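Local coordinates for protein succinate-semialdehyde dehydrogenase (Streptococcus pyogenes MGAS1882, PDB 4OGD) that probably catalyses the oxidation of succinic semialdehyde to succinate with NADP+ as cofactor, as a member of the aldehyde dehydrogenase family, at residues A[225-230]-A[443-448]; A[235-240]-A[268-273]. All coordinates share one frame; numbering follows the deposited sequence.

Interaction 1: residues A[225-230]-A[443-448]; sequences KTTLEL and FTSFVN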
loop_
_atom_site.group_PDB
_atom_site.type_symbol
_atom_site.label_atom_id
_atom_site.label_comp_id
_atom_site.label_asym_id
_atom_site.label_seq_id
_atom_site.Cartn_x
_atom_site.Cartn_y
_atom_site.Cartn_z
ATOM N N LYS A 225 -4.163 4.912 -3.432
ATOM C CA LYS A 225 -3.055 4.054 -2.997
ATOM C C LYS A 225 -1.716 4.722 -3.297
ATOM O O LYS A 225 -1.562 5.407 -4.319
ATOM C CB LYS A 225 -3.139 2.716 -3.737
ATOM C CG LYS A 225 -2.258 1.600 -3.184
ATOM C CD LYS A 225 -2.413 0.354 -4.045
ATOM C CE LYS A 225 -1.931 -0.887 -3.315
ATOM N NZ LYS A 225 -2.191 -2.128 -4.103
ATOM N N THR A 226 -0.749 4.539 -2.399
ATOM C CA THR A 226 0.597 5.055 -2.625
ATOM C C THR A 226 1.669 4.008 -2.394
ATOM O O THR A 226 1.459 3.028 -1.674
ATOM C CB THR A 226 0.937 6.210 -1.678
ATOM O OG1 THR A 226 0.662 5.810 -0.326
ATOM C CG2 THR A 226 0.123 7.446 -2.018
ATOM N N THR A 227 2.823 4.235 -3.018
ATOM C CA THR A 227 4.077 3.656 -2.549
ATOM C C THR A 227 5.021 4.827 -2.319
ATOM O O THR A 227 4.954 5.836 -3.035
ATOM C CB THR A 227 4.706 2.705 -3.572
ATOM O OG1 THR A 227 4.901 3.398 -4.814
ATOM C CG2 THR A 227 3.818 1.489 -3.784
ATOM N N LEU A 228 5.888 4.704 -1.319
ATOM C CA LEU A 228 6.843 5.761 -0.992
ATOM C C LEU A 228 8.251 5.197 -0.892
ATOM O O LEU A 228 8.516 4.296 -0.094
ATOM C CB LEU A 228 6.496 6.424 0.346
ATOM C CG LEU A 228 5.176 7.185 0.454
ATOM C CD1 LEU A 228 5.051 7.794 1.839
ATOM C CD2 LEU A 228 5.070 8.258 -0.625
ATOM N N GLU A 229 9.154 5.764 -1.686
ATOM C CA GLU A 229 10.566 5.411 -1.660
ATOM C C GLU A 229 11.322 6.647 -1.215
ATOM O O GLU A 229 11.501 7.594 -1.990
ATOM C CB GLU A 229 11.025 4.968 -3.052
ATOM C CG GLU A 229 10.377 3.679 -3.549
ATOM C CD GLU A 229 11.099 2.422 -3.096
ATOM O OE1 GLU A 229 12.161 2.524 -2.429
ATOM O OE2 GLU A 229 10.592 1.310 -3.408
ATOM N N LEU A 230 11.728 6.664 0.050
ATOM C CA LEU A 230 12.261 7.888 0.641
ATOM C C LEU A 230 13.746 7.780 0.980
ATOM O O LEU A 230 14.470 6.952 0.416
ATOM C CB LEU A 230 11.431 8.277 1.867
ATOM C CG LEU A 230 9.915 8.274 1.613
ATOM C CD1 LEU A 230 9.165 8.618 2.904
ATOM C CD2 LEU A 230 9.538 9.255 0.484
ATOM N N PHE A 443 5.980 -5.173 -9.409
ATOM C CA PHE A 443 5.060 -5.249 -10.534
ATOM C C PHE A 443 3.601 -5.034 -10.114
ATOM O O PHE A 443 2.793 -4.548 -10.907
ATOM C CB PHE A 443 5.208 -6.594 -11.263
ATOM C CG PHE A 443 4.413 -6.685 -12.527
ATOM C CD1 PHE A 443 4.857 -6.053 -13.677
ATOM C CD2 PHE A 443 3.221 -7.392 -12.562
ATOM C CE1 PHE A 443 4.134 -6.124 -14.844
ATOM C CE2 PHE A 443 2.480 -7.470 -13.730
ATOM C CZ PHE A 443 2.940 -6.832 -14.873
ATOM N N THR A 444 3.256 -5.389 -8.878
ATOM C CA THR A 444 1.839 -5.450 -8.500
ATOM C C THR A 444 1.301 -4.256 -7.717
ATOM O O THR A 444 0.140 -4.265 -7.315
ATOM C CB THR A 444 1.529 -6.725 -7.717
ATOM O OG1 THR A 444 2.457 -6.837 -6.638
ATOM C CG2 THR A 444 1.640 -7.952 -8.622
ATOM N N SER A 445 2.118 -3.226 -7.520
ATOM C CA SER A 445 1.728 -2.124 -6.643
ATOM C C SER A 445 0.411 -1.479 -7.038
ATOM O O SER A 445 -0.408 -1.167 -6.170
ATOM C CB SER A 445 2.812 -1.054 -6.599
ATOM O OG SER A 445 4.004 -1.597 -6.077
ATOM N N PHE A 446 0.208 -1.284 -8.337
ATOM C CA PHE A 446 -1.014 -0.644 -8.817
ATOM C C PHE A 446 -1.820 -1.538 -9.748
ATOM O O PHE A 446 -2.491 -1.069 -10.682
ATOM C CB PHE A 446 -0.693 0.728 -9.418
ATOM C CG PHE A 446 0.025 1.635 -8.458
ATOM C CD1 PHE A 446 -0.667 2.248 -7.421
ATOM C CD2 PHE A 446 1.395 1.834 -8.561
ATOM C CE1 PHE A 446 -0.019 3.069 -6.529
ATOM C CE2 PHE A 446 2.063 2.657 -7.664
ATOM C CZ PHE A 446 1.356 3.274 -6.641
ATOM N N VAL A 447 -1.766 -2.837 -9.474
ATOM C CA VAL A 447 -2.615 -3.780 -10.191
ATOM C C VAL A 447 -3.808 -4.159 -9.338
ATOM O O VAL A 447 -3.729 -4.189 -8.102
ATOM C CB VAL A 447 -1.865 -5.065 -10.629
ATOM C CG1 VAL A 447 -0.536 -4.727 -11.294
ATOM C CG2 VAL A 447 -1.680 -6.013 -9.471
ATOM N N ASN A 448 -4.919 -4.424 -10.012
ATOM C CA ASN A 448 -6.117 -4.924 -9.374
ATOM C C ASN A 448 -5.985 -6.431 -9.351
ATOM O O ASN A 448 -6.034 -7.090 -10.397
ATOM C CB ASN A 448 -7.347 -4.497 -10.191
ATOM C CG ASN A 448 -8.623 -5.196 -9.757
ATOM O OD1 ASN A 448 -8.663 -5.851 -8.715
ATOM N ND2 ASN A 448 -9.681 -5.053 -10.561
HETATM O O HOH W 1 -1.418 -4.698 -5.054
#

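Interaction 2: residues A[235-240]-A[268-273]; sequences AFIILD and RFIVLD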
loop_
_atom_site.group_PDB
_atom_site.type_symbol
_atom_site.label_atom_id
_atom_site.label_comp_id
_atom_site.label_asym_id
_atom_site.label_seq_id
_atom_site.Cartn_x
_atom_site.Cartn_y
_atom_site.Cartn_z
ATOM N N ALA A 235 23.151 2.058 7.895
ATOM C CA ALA A 235 24.290 1.631 8.702
ATOM C C ALA A 235 25.147 0.620 7.933
ATOM O O ALA A 235 24.644 -0.402 7.451
ATOM C CB ALA A 235 23.812 1.038 10.007
ATOM N N PHE A 236 26.442 0.923 7.835
ATOM C CA PHE A 236 27.444 0.061 7.221
ATOM C C PHE A 236 28.218 -0.479 8.423
ATOM O O PHE A 236 29.005 0.245 9.034
ATOM C CB PHE A 236 28.314 0.938 6.298
ATOM C CG PHE A 236 29.375 0.199 5.495
ATOM C CD1 PHE A 236 30.456 -0.412 6.115
ATOM C CD2 PHE A 236 29.331 0.211 4.100
ATOM C CE1 PHE A 236 31.451 -1.049 5.365
ATOM C CE2 PHE A 236 30.316 -0.416 3.339
ATOM C CZ PHE A 236 31.379 -1.046 3.966
ATOM N N ILE A 237 27.951 -1.737 8.781
ATOM C CA ILE A 237 28.422 -2.311 10.046
ATOM C C ILE A 237 29.624 -3.222 9.817
ATOM O O ILE A 237 29.535 -4.224 9.099
ATOM C CB ILE A 237 27.314 -3.123 10.728
ATOM C CG1 ILE A 237 26.016 -2.311 10.816
ATOM C CG2 ILE A 237 27.766 -3.575 12.116
ATOM C CD1 ILE A 237 24.840 -3.100 11.384
ATOM N N ILE A 238 30.749 -2.860 10.422
ATOM C CA ILE A 238 31.988 -3.610 10.265
ATOM C C ILE A 238 32.151 -4.582 11.432
ATOM O O ILE A 238 32.467 -4.171 12.550
ATOM C CB ILE A 238 33.187 -2.652 10.184
ATOM C CG1 ILE A 238 32.976 -1.645 9.052
ATOM C CG2 ILE A 238 34.492 -3.419 9.981
ATOM C CD1 ILE A 238 34.046 -0.596 8.983
ATOM N N LEU A 239 31.910 -5.866 11.176
ATOM C CA LEU A 239 31.972 -6.874 12.235
ATOM C C LEU A 239 33.404 -7.245 12.592
ATOM O O LEU A 239 34.363 -6.850 11.910
ATOM C CB LEU A 239 31.180 -8.130 11.850
ATOM C CG LEU A 239 29.701 -7.898 11.535
ATOM C CD1 LEU A 239 28.961 -9.215 11.397
ATOM C CD2 LEU A 239 29.073 -7.049 12.620
ATOM N N ASP A 240 33.543 -8.008 13.672
ATOM C CA ASP A 240 34.862 -8.352 14.199
ATOM C C ASP A 240 35.686 -9.260 13.285
ATOM O O ASP A 240 36.887 -9.445 13.500
ATOM C CB ASP A 240 34.743 -8.947 15.616
ATOM C CG ASP A 240 33.894 -10.215 15.671
ATOM O OD1 ASP A 240 33.447 -10.716 14.619
ATOM O OD2 ASP A 240 33.674 -10.728 16.788
ATOM N N ARG A 268 26.110 5.910 7.840
ATOM C CA ARG A 268 26.599 5.692 9.207
ATOM C C ARG A 268 27.498 4.473 9.246
ATOM O O ARG A 268 27.017 3.343 9.214
ATOM C CB ARG A 268 25.437 5.506 10.202
ATOM C CG ARG A 268 24.493 6.705 10.336
ATOM C CD ARG A 268 23.395 6.430 11.382
ATOM N NE ARG A 268 22.495 5.381 10.910
ATOM C CZ ARG A 268 21.954 4.444 11.680
ATOM N NH1 ARG A 268 22.202 4.415 12.987
ATOM N NH2 ARG A 268 21.168 3.529 11.137
ATOM N N PHE A 269 28.804 4.696 9.319
ATOM C CA PHE A 269 29.724 3.593 9.499
ATOM C C PHE A 269 29.749 3.233 10.968
ATOM O O PHE A 269 30.012 4.086 11.808
ATOM C CB PHE A 269 31.125 3.984 9.033
ATOM C CG PHE A 269 31.246 4.119 7.541
ATOM C CD1 PHE A 269 31.247 2.989 6.731
ATOM C CD2 PHE A 269 31.356 5.370 6.948
ATOM C CE1 PHE A 269 31.365 3.101 5.347
ATOM C CE2 PHE A 269 31.469 5.490 5.550
ATOM C CZ PHE A 269 31.474 4.352 4.757
ATOM N N ILE A 270 29.452 1.981 11.281
ATOM C CA ILE A 270 29.437 1.543 12.669
ATOM C C ILE A 270 30.622 0.604 12.892
ATOM O O ILE A 270 30.720 -0.439 12.251
ATOM C CB ILE A 270 28.096 0.879 12.998
ATOM C CG1 ILE A 270 26.964 1.895 12.785
ATOM C CG2 ILE A 270 28.074 0.383 14.428
ATOM C CD1 ILE A 270 25.584 1.345 13.109
ATOM N N VAL A 271 31.537 1.003 13.773
ATOM C CA VAL A 271 32.816 0.314 13.919
ATOM C C VAL A 271 33.096 -0.017 15.385
ATOM O O VAL A 271 32.789 0.769 16.281
ATOM C CB VAL A 271 33.964 1.150 13.298
ATOM C CG1 VAL A 271 34.148 2.454 14.038
ATOM C CG2 VAL A 271 35.255 0.371 13.294
ATOM N N LEU A 272 33.649 -1.199 15.623
ATOM C CA LEU A 272 33.987 -1.632 16.974
ATOM C C LEU A 272 35.172 -0.831 17.533
ATOM O O LEU A 272 36.044 -0.401 16.778
ATOM C CB LEU A 272 34.262 -3.139 16.975
ATOM C CG LEU A 272 33.023 -3.945 16.581
ATOM C CD1 LEU A 272 33.367 -5.328 16.074
ATOM C CD2 LEU A 272 32.093 -4.052 17.771
ATOM N N ASP A 273 35.191 -0.628 18.852
ATOM C CA ASP A 273 36.214 0.196 19.504
ATOM C C ASP A 273 37.637 -0.180 19.083
ATOM O O ASP A 273 38.465 0.688 18.799
ATOM C CB ASP A 273 36.077 0.092 21.028
ATOM C CG ASP A 273 37.093 0.944 21.762
ATOM O OD1 ASP A 273 36.851 2.160 21.912
ATOM O OD2 ASP A 273 38.137 0.402 22.187
HETATM O O HOH W 2 34.655 -2.885 13.524
#

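Interaction 1: residues A[225-230]-A[443-448]
K225 reaches S445 with CD, CE and NZ: CG stands anti to the backbone N (chi1 -167°), the chain is extended beyond it, and NZ donates to S445 O over 2.9 Å. The ammonium approaches at a C=O...N angle of 146° and lies 31° out of the carbonyl plane. K225 CE runs beside this oxygen, 3.2 Å from S445 O. The type I turn from T444 to V447, closed by V447 N to T444 O at 3.2 Å, presents the acceptor. A water donates to T444 O and takes a weak bond from K225 NZ, so the lysine meets two successive carbonyls of the turn, one directly and one through water. The backbone of K225 also takes part, its O lying near the plane of the F446 ring, at the edge, 3.6 Å from CE1. T226 turns its CB away from the turn, and its OG1 bonds Y434 OH. T227 turns its CB toward the turn; T227 CG2 packs on S445 OG at 3.8 Å, while T227 OG1 lies 4.0 Å from F446 CZ. The contact thus sets a connecting turn against an inner strand of the Rossmann-type nucleotide-binding sheet. Strand 225-229 runs between strands 200-206 and 433-434, F446 touches C204 of strand 200-206 and N145 of helix 136-148, and helix 209-221 packs against T226 and L228.

Interaction 2: residues A[235-240]-A[268-273]
F236 and F269 lie side by side on one face of a parallel strand pair, the two strands of a right-handed beta-alpha-beta unit whose crossover is helix 244-256. Their rings form an edge-to-face pair, with centroids 5.0 Å apart and planes at 62°. The edge of F269 addresses the face of F236: F269 CE1 sits 3.5 Å from F236 CG, displaced toward the rim. F236 CG is anti to the backbone N (chi1 -176°), whereas F269 CG is anti to its carbonyl carbon. L247 and L251 of the crossover helix pack on this face.

On the other face, A235 CB meets I270 CD1 at 3.6 Å and also lies over the guanidinium plane of R268. That group is fixed from outside, by D233 O, V380 O and A381 O. Three backbone bonds, F236 N to R268 O, I270 N to F236 O and I238 N to I270 O, establish the parallel register, and the directions of the two strand axes differ by 20°. Beyond them the strands are bridged by a water that donates to I238 O at 2.7 Å and accepts from L272 N at 2.9 Å.

Strand 225-229 is followed in the chain by strand 235-238, yet interactions 1 and 2 belong to different sheets, and their centres lie about 33 Å apart. Interaction 2 is a buried contact between neighbouring strands 235-238 and 268-272 of one sheet, covering 499 Å² through parallel backbone bonding, aromatic packing and aliphatic contacts. Interaction 1 is partly buried and smaller, at 238 Å²; it joins a strand of the sheet holding 200-206 and 225-229 to an irregular segment 213 residues later, using one lysine-to-carbonyl bond and a few van der Waals contacts round F446 and T227. The second subunit also touches interaction 1, whereas no other chain of the assembly touches interaction 2.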